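Local coordinates for protein 4-amino-4-deoxychorismate lyase (Legionella pneumophila, PDB 3LUL) that belongs to the class IV aminotransferase family, the fold-type IV pyridoxal-phosphate proteins, and carries that cofactor covalently bound in an assembly of two chains, at residues Gln111-Ser116 and Asn237-Ile242; His120-Ile125 and Arg243-Leu248. All blocks are in the same frame, centred on the assembly; numbering follows the deposited sequence. Where two conformers were deposited one is given.

Contact 1: Gln111-Ser116 and Asn237-Ile242. With PO4 (phosphate ion), chain G.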
ATOM      1  N   GLN B 111      14.841 -14.450  -2.759  1.00 12.42           N
ATOM      2  CA  GLN B 111      14.261 -15.454  -3.659  1.00 11.97           C
ATOM      3  C   GLN B 111      14.723 -15.217  -5.088  1.00 12.85           C
ATOM      4  O   GLN B 111      14.734 -14.084  -5.553  1.00 12.33           O
ATOM      5  CB  GLN B 111      12.742 -15.369  -3.631  1.00 15.43           C
ATOM      6  CG  GLN B 111      12.134 -15.901  -2.339  1.00 23.72           C
ATOM      7  CD  GLN B 111      12.284 -17.422  -2.176  1.00 29.41           C
ATOM      8  OE1 GLN B 111      12.981 -17.913  -1.269  1.00 37.13           O
ATOM      9  NE2 GLN B 111      11.616 -18.171  -3.041  1.00 22.37           N
ATOM     10  N   THR B 112      15.101 -16.293  -5.764  1.00 14.46           N
ATOM     11  CA  THR B 112      15.530 -16.212  -7.153  1.00 13.49           C
ATOM     12  C   THR B 112      14.349 -16.553  -8.046  1.00 13.87           C
ATOM     13  O   THR B 112      13.358 -17.198  -7.634  1.00 13.65           O
ATOM     14  CB  THR B 112      16.698 -17.171  -7.500  1.00 14.69           C
ATOM     15  OG1 THR B 112      16.277 -18.542  -7.367  1.00 15.85           O
ATOM     16  CG2 THR B 112      17.872 -16.924  -6.622  1.00 14.53           C
ATOM     17  N   PHE B 113      14.470 -16.140  -9.292  1.00 12.30           N
ATOM     18  CA  PHE B 113      13.500 -16.503 -10.313  1.00 11.15           C
ATOM     19  C   PHE B 113      14.123 -16.374 -11.683  1.00 11.68           C
ATOM     20  O   PHE B 113      15.125 -15.681 -11.893  1.00  9.78           O
ATOM     21  CB  PHE B 113      12.241 -15.638 -10.211  1.00 12.45           C
ATOM     22  CG  PHE B 113      12.513 -14.164 -10.242  1.00 12.54           C
ATOM     23  CD1 PHE B 113      12.820 -13.474  -9.067  1.00 12.09           C
ATOM     24  CD2 PHE B 113      12.459 -13.451 -11.433  1.00 11.22           C
ATOM     25  CE1 PHE B 113      13.069 -12.087  -9.080  1.00 12.99           C
ATOM     26  CE2 PHE B 113      12.687 -12.066 -11.463  1.00 12.42           C
ATOM     27  CZ  PHE B 113      13.003 -11.380 -10.295  1.00 16.03           C
ATOM     28  N   ASN B 114      13.524 -17.078 -12.619  1.00 12.66           N
ATOM     29  CA  ASN B 114      13.900 -17.009 -14.015  1.00 12.79           C
ATOM     30  C   ASN B 114      12.793 -16.284 -14.758  1.00 15.37           C
ATOM     31  O   ASN B 114      11.610 -16.462 -14.443  1.00 16.15           O
ATOM     32  CB  ASN B 114      14.083 -18.408 -14.564  1.00 13.04           C
ATOM     33  CG  ASN B 114      15.369 -19.031 -14.127  1.00 15.46           C
ATOM     34  OD1 ASN B 114      15.446 -19.631 -13.050  1.00 25.02           O
ATOM     35  ND2 ASN B 114      16.401 -18.872 -14.936  1.00 13.82           N
ATOM     36  N   TYR B 115      13.158 -15.480 -15.752  1.00 15.51           N
ATOM     37  CA  TYR B 115      12.171 -14.725 -16.529  1.00 14.09           C
ATOM     38  C   TYR B 115      12.727 -14.375 -17.906  1.00 15.02           C
ATOM     39  O   TYR B 115      13.942 -14.356 -18.085  1.00 12.73           O
ATOM     40  CB  TYR B 115      11.785 -13.448 -15.783  1.00 15.82           C
ATOM     41  CG  TYR B 115      12.890 -12.415 -15.750  1.00 13.04           C
ATOM     42  CD1 TYR B 115      13.918 -12.498 -14.829  1.00 15.07           C
ATOM     43  CD2 TYR B 115      12.913 -11.372 -16.664  1.00  9.58           C
ATOM     44  CE1 TYR B 115      14.937 -11.559 -14.819  1.00 16.88           C
ATOM     45  CE2 TYR B 115      13.912 -10.431 -16.655  1.00 16.16           C
ATOM     46  CZ  TYR B 115      14.923 -10.515 -15.723  1.00 16.19           C
ATOM     47  OH  TYR B 115      15.918  -9.582 -15.731  1.00 18.58           O
ATOM     48  N   SER B 116      11.829 -14.120 -18.859  1.00 17.94           N
ATOM     49  CA  SER B 116      12.181 -13.709 -20.220  1.00 18.31           C
ATOM     50  C   SER B 116      12.126 -12.186 -20.367  1.00 19.75           C
ATOM     51  O   SER B 116      11.175 -11.557 -19.933  1.00 20.78           O
ATOM     52  CB  SER B 116      11.217 -14.327 -21.258  1.00 21.70           C
ATOM     53  OG  SER B 116      11.363 -15.741 -21.381  1.00 24.53           O
ATOM     54  N   ASN B 237      13.768  -0.196 -16.130  1.00  8.58           N
ATOM     55  CA  ASN B 237      13.858  -0.845 -14.833  1.00  9.61           C
ATOM     56  C   ASN B 237      14.963  -1.905 -14.838  1.00  9.54           C
ATOM     57  O   ASN B 237      15.556  -2.179 -15.883  1.00  9.16           O
ATOM     58  CB  ASN B 237      12.510  -1.395 -14.348  1.00  9.90           C
ATOM     59  CG  ASN B 237      11.976  -2.553 -15.179  1.00 13.41           C
ATOM     60  OD1 ASN B 237      12.721  -3.257 -15.854  1.00 15.26           O
ATOM     61  ND2 ASN B 237      10.663  -2.776 -15.099  1.00 14.60           N
ATOM     62  N   SER B 238      15.264  -2.457 -13.668  1.00  9.00           N
ATOM     63  CA  SER B 238      16.457  -3.310 -13.523  1.00  9.86           C
ATOM     64  C   SER B 238      16.270  -4.614 -14.236  1.00  9.85           C
ATOM     65  O   SER B 238      17.209  -5.120 -14.803  1.00 11.09           O
ATOM     66  CB  SER B 238      16.749  -3.622 -12.041  1.00 13.24           C
ATOM     67  OG  SER B 238      17.254  -2.508 -11.388  1.00 19.02           O
ATOM     68  N   LEU B 239      15.058  -5.167 -14.207  1.00  9.28           N
ATOM     69  CA  LEU B 239      14.833  -6.476 -14.824  1.00 11.81           C
ATOM     70  C   LEU B 239      14.733  -6.438 -16.331  1.00 13.16           C
ATOM     71  O   LEU B 239      15.236  -7.346 -17.005  1.00 13.59           O
ATOM     72  CB  LEU B 239      13.615  -7.205 -14.256  1.00 12.39           C
ATOM     73  CG  LEU B 239      13.675  -7.560 -12.789  1.00 15.99           C
ATOM     74  CD1 LEU B 239      12.325  -8.198 -12.363  1.00 24.00           C
ATOM     75  CD2 LEU B 239      14.840  -8.459 -12.491  1.00 14.86           C
ATOM     76  N   GLN B 240      14.091  -5.414 -16.868  1.00 11.53           N
ATOM     77  CA  GLN B 240      13.852  -5.360 -18.306  1.00 13.40           C
ATOM     78  C   GLN B 240      14.804  -4.431 -19.057  1.00 14.08           C
ATOM     79  O   GLN B 240      14.886  -4.530 -20.257  1.00 13.69           O
ATOM     80  CB  GLN B 240      12.370  -4.998 -18.589  1.00 15.97           C
ATOM     81  CG  GLN B 240      11.355  -6.123 -18.217  1.00 20.91           C
ATOM     82  CD  GLN B 240      11.410  -7.353 -19.144  1.00 29.93           C
ATOM     83  OE1 GLN B 240      11.727  -7.241 -20.358  1.00 32.09           O
ATOM     84  NE2 GLN B 240      11.087  -8.535 -18.585  1.00 28.78           N
ATOM     85  N   GLY B 241      15.550  -3.575 -18.350  1.00 11.69           N
ATOM     86  CA  GLY B 241      16.363  -2.553 -18.965  1.00 13.02           C
ATOM     87  C   GLY B 241      15.439  -1.569 -19.648  1.00 11.92           C
ATOM     88  O   GLY B 241      14.438  -1.128 -19.068  1.00 13.23           O
ATOM     89  N   ILE B 242      15.754  -1.238 -20.884  1.00 10.08           N
ATOM     90  CA  ILE B 242      14.966  -0.298 -21.642  1.00 10.24           C
ATOM     91  C   ILE B 242      13.882  -1.069 -22.397  1.00 10.84           C
ATOM     92  O   ILE B 242      14.178  -2.075 -23.089  1.00 13.15           O
ATOM     93  CB  ILE B 242      15.864   0.509 -22.627  1.00 10.44           C
ATOM     94  CG1 ILE B 242      16.707   1.511 -21.850  1.00 12.52           C
ATOM     95  CG2 ILE B 242      15.011   1.204 -23.695  1.00 10.85           C
ATOM     96  CD1 ILE B 242      17.729   2.273 -22.676  1.00 12.88           C
TER
HETATM   97  P   PO4 G 273       8.982 -16.691 -18.971  0.50 33.73           P
HETATM   98  O1  PO4 G 273       9.730 -17.141 -17.735  0.50 29.45           O
HETATM   99  O2  PO4 G 273       9.645 -17.232 -20.212  0.50 18.52           O
HETATM  100  O3  PO4 G 273       7.564 -17.176 -18.952  0.50 30.85           O
HETATM  101  O4  PO4 G 273       9.021 -15.173 -18.941  0.50 32.21           O
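The tight hairpin turn joining strands 232-237 and 241-248 presents Leu239 and Gln240 to Phe113, Tyr115 and Ser116, where the chain leaves strand 106-113. The CB of Tyr115 points toward residues 237-242, and its hydroxyl OH gives a 2.7 Å hydrogen bond to Leu239 O. The donor lies in the carbonyl plane, on a lone pair, with a C=O...OH angle of 117°. Leu239 CD2 rests 3.8 Å from Tyr115 CZ, while CD1 comes closest to the Phe113 ring, tip to tip, 3.9 Å from CZ at its edge. Farther out, Gln240 NE2 makes a weak 3.3 Å bond to Ser116 O, and its OE1 accepts from Gln118 N. Beyond that, Ser116 N and OG bind a phosphate ion, probably from the crystallisation liquor, with OG 2.6 Å from its O2. Arg97 of the second subunit packs against Phe113 and Tyr115. Within the turn, Asn237 OD1 takes the backbone N of Gln240 at 2.7 Å. Next door, Ser238 OG hydrogen-bonds OP2 of the modified residue LLP at position 141, which places this beta-hairpin turn, with its Asx motif, at the cofactor site of a fold-type IV protein.

Contact 2: His120-Ile125 and Arg243-Leu248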
ATOM      1  N   HIS B 120       8.824  -7.021 -27.483  1.00 21.58           N
ATOM      2  CA  HIS B 120       7.700  -6.311 -28.103  0.50 21.09           C
ATOM      3  C   HIS B 120       7.466  -4.934 -27.420  1.00 19.21           C
ATOM      4  O   HIS B 120       7.542  -4.820 -26.191  1.00 17.92           O
ATOM      5  CB  HIS B 120       6.421  -7.188 -28.134  0.50 22.33           C
ATOM      6  CG  HIS B 120       5.892  -7.606 -26.787  0.50 24.48           C
ATOM      7  ND1 HIS B 120       4.641  -7.239 -26.339  0.50 24.93           N
ATOM      8  CD2 HIS B 120       6.417  -8.394 -25.814  0.50 27.05           C
ATOM      9  CE1 HIS B 120       4.425  -7.759 -25.145  0.50 26.94           C
ATOM     10  NE2 HIS B 120       5.490  -8.459 -24.800  0.50 29.47           N
ATOM     11  N   PRO B 121       7.207  -3.866 -28.217  1.00 15.62           N
ATOM     12  CA  PRO B 121       6.982  -2.574 -27.557  1.00 13.95           C
ATOM     13  C   PRO B 121       5.693  -2.531 -26.759  1.00 13.27           C
ATOM     14  O   PRO B 121       4.743  -3.236 -27.091  1.00 13.01           O
ATOM     15  CB  PRO B 121       6.913  -1.591 -28.712  1.00 12.86           C
ATOM     16  CG  PRO B 121       7.646  -2.259 -29.803  1.00 18.95           C
ATOM     17  CD  PRO B 121       7.287  -3.693 -29.672  1.00 13.49           C
ATOM     18  N   VAL B 122       5.692  -1.728 -25.694  1.00 14.49           N
ATOM     19  CA  VAL B 122       4.590  -1.724 -24.730  0.70 12.90           C
ATOM     20  C   VAL B 122       3.518  -0.702 -25.079  1.00 12.07           C
ATOM     21  O   VAL B 122       3.812   0.365 -25.588  1.00 10.01           O
ATOM     22  CB  VAL B 122       5.075  -1.464 -23.287  0.70 14.91           C
ATOM     23  CG1 VAL B 122       5.939  -2.606 -22.835  0.70 22.52           C
ATOM     24  CG2 VAL B 122       5.833  -0.181 -23.189  0.70 14.95           C
ATOM     25  N   ARG B 123       2.269  -1.066 -24.778  1.00 11.20           N
ATOM     26  CA  ARG B 123       1.128  -0.168 -24.897  0.50 11.85           C
ATOM     27  C   ARG B 123       0.717   0.324 -23.503  1.00 12.09           C
ATOM     28  O   ARG B 123       0.500  -0.479 -22.582  1.00 11.93           O
ATOM     29  CB  ARG B 123      -0.042  -0.880 -25.584  0.50 12.08           C
ATOM     30  CG  ARG B 123       0.177  -1.211 -27.061  0.50 16.86           C
ATOM     31  CD  ARG B 123      -1.153  -1.515 -27.734  0.50 15.80           C
ATOM     32  NE  ARG B 123      -1.058  -1.780 -29.168  0.50 22.52           N
ATOM     33  CZ  ARG B 123      -1.114  -0.838 -30.106  0.50 18.29           C
ATOM     34  NH1 ARG B 123      -1.217   0.440 -29.763  0.50 14.52           N
ATOM     35  NH2 ARG B 123      -1.043  -1.170 -31.389  0.50 21.72           N
ATOM     36  N   LEU B 124       0.614   1.649 -23.352  1.00  9.39           N
ATOM     37  CA  LEU B 124       0.272   2.308 -22.079  1.00 10.24           C
ATOM     38  C   LEU B 124      -1.088   2.978 -22.128  1.00  9.04           C
ATOM     39  O   LEU B 124      -1.515   3.422 -23.197  1.00  7.29           O
ATOM     40  CB  LEU B 124       1.297   3.381 -21.747  1.00  9.18           C
ATOM     41  CG  LEU B 124       2.739   2.918 -21.605  1.00  8.94           C
ATOM     42  CD1 LEU B 124       3.665   4.092 -21.270  1.00  9.34           C
ATOM     43  CD2 LEU B 124       2.858   1.842 -20.520  1.00 10.71           C
ATOM     44  N   ILE B 125      -1.746   3.041 -20.968  1.00  8.92           N
ATOM     45  CA  ILE B 125      -2.910   3.887 -20.761  1.00  9.37           C
ATOM     46  C   ILE B 125      -2.650   4.795 -19.581  1.00  9.96           C
ATOM     47  O   ILE B 125      -1.906   4.439 -18.665  1.00 11.54           O
ATOM     48  CB  ILE B 125      -4.260   3.104 -20.581  1.00 11.60           C
ATOM     49  CG1 ILE B 125      -4.179   2.027 -19.502  1.00 16.80           C
ATOM     50  CG2 ILE B 125      -4.765   2.517 -21.956  1.00 11.33           C
ATOM     51  CD1 ILE B 125      -5.191   2.141 -18.392  1.00 23.15           C
ATOM     52  N   ARG B 243      12.652  -0.576 -22.288  1.00 10.57           N
ATOM     53  CA  ARG B 243      11.491  -1.145 -22.977  1.00 10.67           C
ATOM     54  C   ARG B 243      10.892  -0.029 -23.823  1.00 12.10           C
ATOM     55  O   ARG B 243      10.603   1.075 -23.333  1.00 11.22           O
ATOM     56  CB  ARG B 243      10.486  -1.668 -21.964  1.00 15.26           C
ATOM     57  CG  ARG B 243       9.256  -2.397 -22.539  1.00 21.31           C
ATOM     58  CD  ARG B 243       9.468  -3.926 -22.678  1.00 24.09           C
ATOM     59  NE  ARG B 243       8.363  -4.568 -23.428  1.00 22.35           N
ATOM     60  CZ  ARG B 243       7.320  -5.215 -22.891  1.00 20.73           C
ATOM     61  NH1 ARG B 243       7.173  -5.319 -21.570  1.00 28.51           N
ATOM     62  NH2 ARG B 243       6.375  -5.736 -23.678  1.00 24.19           N
ATOM     63  N   ARG B 244      10.723  -0.316 -25.114  1.00 10.03           N
ATOM     64  CA  ARG B 244      10.205   0.677 -26.040  1.00  8.90           C
ATOM     65  C   ARG B 244       8.712   0.792 -25.860  1.00  8.24           C
ATOM     66  O   ARG B 244       8.048  -0.198 -25.551  1.00 10.89           O
ATOM     67  CB  ARG B 244      10.542   0.278 -27.486  1.00 10.00           C
ATOM     68  CG  ARG B 244      12.027   0.218 -27.781  1.00 10.73           C
ATOM     69  CD  ARG B 244      12.297  -0.491 -29.098  1.00 14.21           C
ATOM     70  NE  ARG B 244      13.719  -0.835 -29.250  1.00 19.48           N
ATOM     71  CZ  ARG B 244      14.666  -0.083 -29.828  1.00 15.77           C
ATOM     72  NH1 ARG B 244      14.391   1.097 -30.371  1.00 15.99           N
ATOM     73  NH2 ARG B 244      15.920  -0.535 -29.886  1.00 18.38           N
ATOM     74  N   VAL B 245       8.197   2.001 -26.055  1.00  6.34           N
ATOM     75  CA  VAL B 245       6.758   2.289 -25.926  1.00  7.51           C
ATOM     76  C   VAL B 245       6.143   2.535 -27.307  1.00  7.44           C
ATOM     77  O   VAL B 245       6.587   3.398 -28.055  1.00  9.13           O
ATOM     78  CB  VAL B 245       6.501   3.482 -24.985  1.00  8.73           C
ATOM     79  CG1 VAL B 245       4.992   3.893 -24.971  1.00  9.10           C
ATOM     80  CG2 VAL B 245       6.982   3.164 -23.560  1.00  9.64           C
ATOM     81  N   LEU B 246       5.137   1.734 -27.633  1.00  8.59           N
ATOM     82  CA  LEU B 246       4.414   1.823 -28.897  1.00  9.78           C
ATOM     83  C   LEU B 246       3.336   2.886 -28.843  1.00  9.73           C
ATOM     84  O   LEU B 246       3.100   3.573 -29.828  1.00 11.22           O
ATOM     85  CB  LEU B 246       3.798   0.470 -29.283  1.00 12.50           C
ATOM     86  CG  LEU B 246       2.938   0.415 -30.569  1.00 12.28           C
ATOM     87  CD1 LEU B 246       3.695   0.894 -31.802  1.00 15.99           C
ATOM     88  CD2 LEU B 246       2.412  -0.997 -30.789  1.00 16.95           C
ATOM     89  N   SER B 247       2.682   3.036 -27.701  1.00  7.47           N
ATOM     90  CA  SER B 247       1.546   3.937 -27.611  1.00  9.84           C
ATOM     91  C   SER B 247       1.201   4.346 -26.198  1.00 10.00           C
ATOM     92  O   SER B 247       1.444   3.588 -25.265  1.00  8.33           O
ATOM     93  CB  SER B 247       0.305   3.315 -28.261  1.00  9.02           C
ATOM     94  OG  SER B 247      -0.108   2.103 -27.621  1.00  9.60           O
ATOM     95  N   LEU B 248       0.574   5.524 -26.081  1.00  9.88           N
ATOM     96  CA  LEU B 248      -0.073   5.989 -24.849  1.00  9.51           C
ATOM     97  C   LEU B 248      -1.512   6.371 -25.218  1.00 10.66           C
ATOM     98  O   LEU B 248      -1.705   7.262 -26.042  1.00 12.15           O
ATOM     99  CB  LEU B 248       0.640   7.204 -24.259  1.00  8.99           C
ATOM    100  CG  LEU B 248      -0.051   7.865 -23.051  1.00  8.39           C
ATOM    101  CD1 LEU B 248      -0.231   6.886 -21.830  1.00  9.58           C
ATOM    102  CD2 LEU B 248       0.659   9.141 -22.666  1.00  8.46           C
TER
HETATM  103  O   HOH W   1      -1.997   2.585 -25.850  1.00 15.88           O
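Arg243 grips the carbonyl of His120 side-on: NE and NH2 both donate to His120 O, each at 2.9 Å, and the oxygen lies in the guanidinium plane. Arg243 CG stands anti to its backbone N and the chain then bends at chi2 (91°), which turns CD out of an extended course. In the conformer given, Arg243 NH2 sits over the centre of one face of the His120 imidazole, a placement that is doubtful because the residue was built twice. Further along, in the Val122 conformer described, one of two, its side chain crosses that of Val245 obliquely, CG2 to CG2 3.6 Å, and Leu124 meets Val245 at about a right angle, CD1 against CG1. On this buried face Val233 and Leu235 of strand 232-237 continue the packing. The backbones are parallel neighbours in the mixed sheet, 26° apart, with a beta bulge between Val122 and Arg123: Val122 pairs with Val245 but Arg123 with Ser247, so Leu246 is the extra residue. Val122 O accepts from Leu246 N at 2.8 Å, and Val122 N donates to Arg244 O. Leu246 sends CB to Pro121 CB, 3.8 Å away. In the Arg123 conformer described, one of two, Leu246 CD2 lies over the centre of one guanidinium face, the two side chains pointing the same way, and NH1 donates to Ser247 OG at 2.9 Å, the oxygen lying 26° out of the guanidinium plane. Ser247 OG in turn donates to a water that hydrogen-bonds Leu124 O. Ile252 of strand 251-252 borders Arg123, Leu246 and Ser247.

From the N terminus, the chain leaves the five-stranded sheet along strand 106-113, passes through 111-116, and after three more residues reaches 120-125, the start of strand 122-131 in the second, larger sheet. It then runs through the helices and strands of that half before returning along 232-237 into 237-242 and, without a break, 243-248. Contact 1 therefore closes a loop of 120 intervening residues and contact 2 one of 117; their segments alternate, so the two loops cross rather than nest. Contact 2 pairs two neighbouring strands inside the second sheet, whereas contact 1, its centre about 18 Å from that of contact 2, ties that sheet's hairpin turn to the exit from the first.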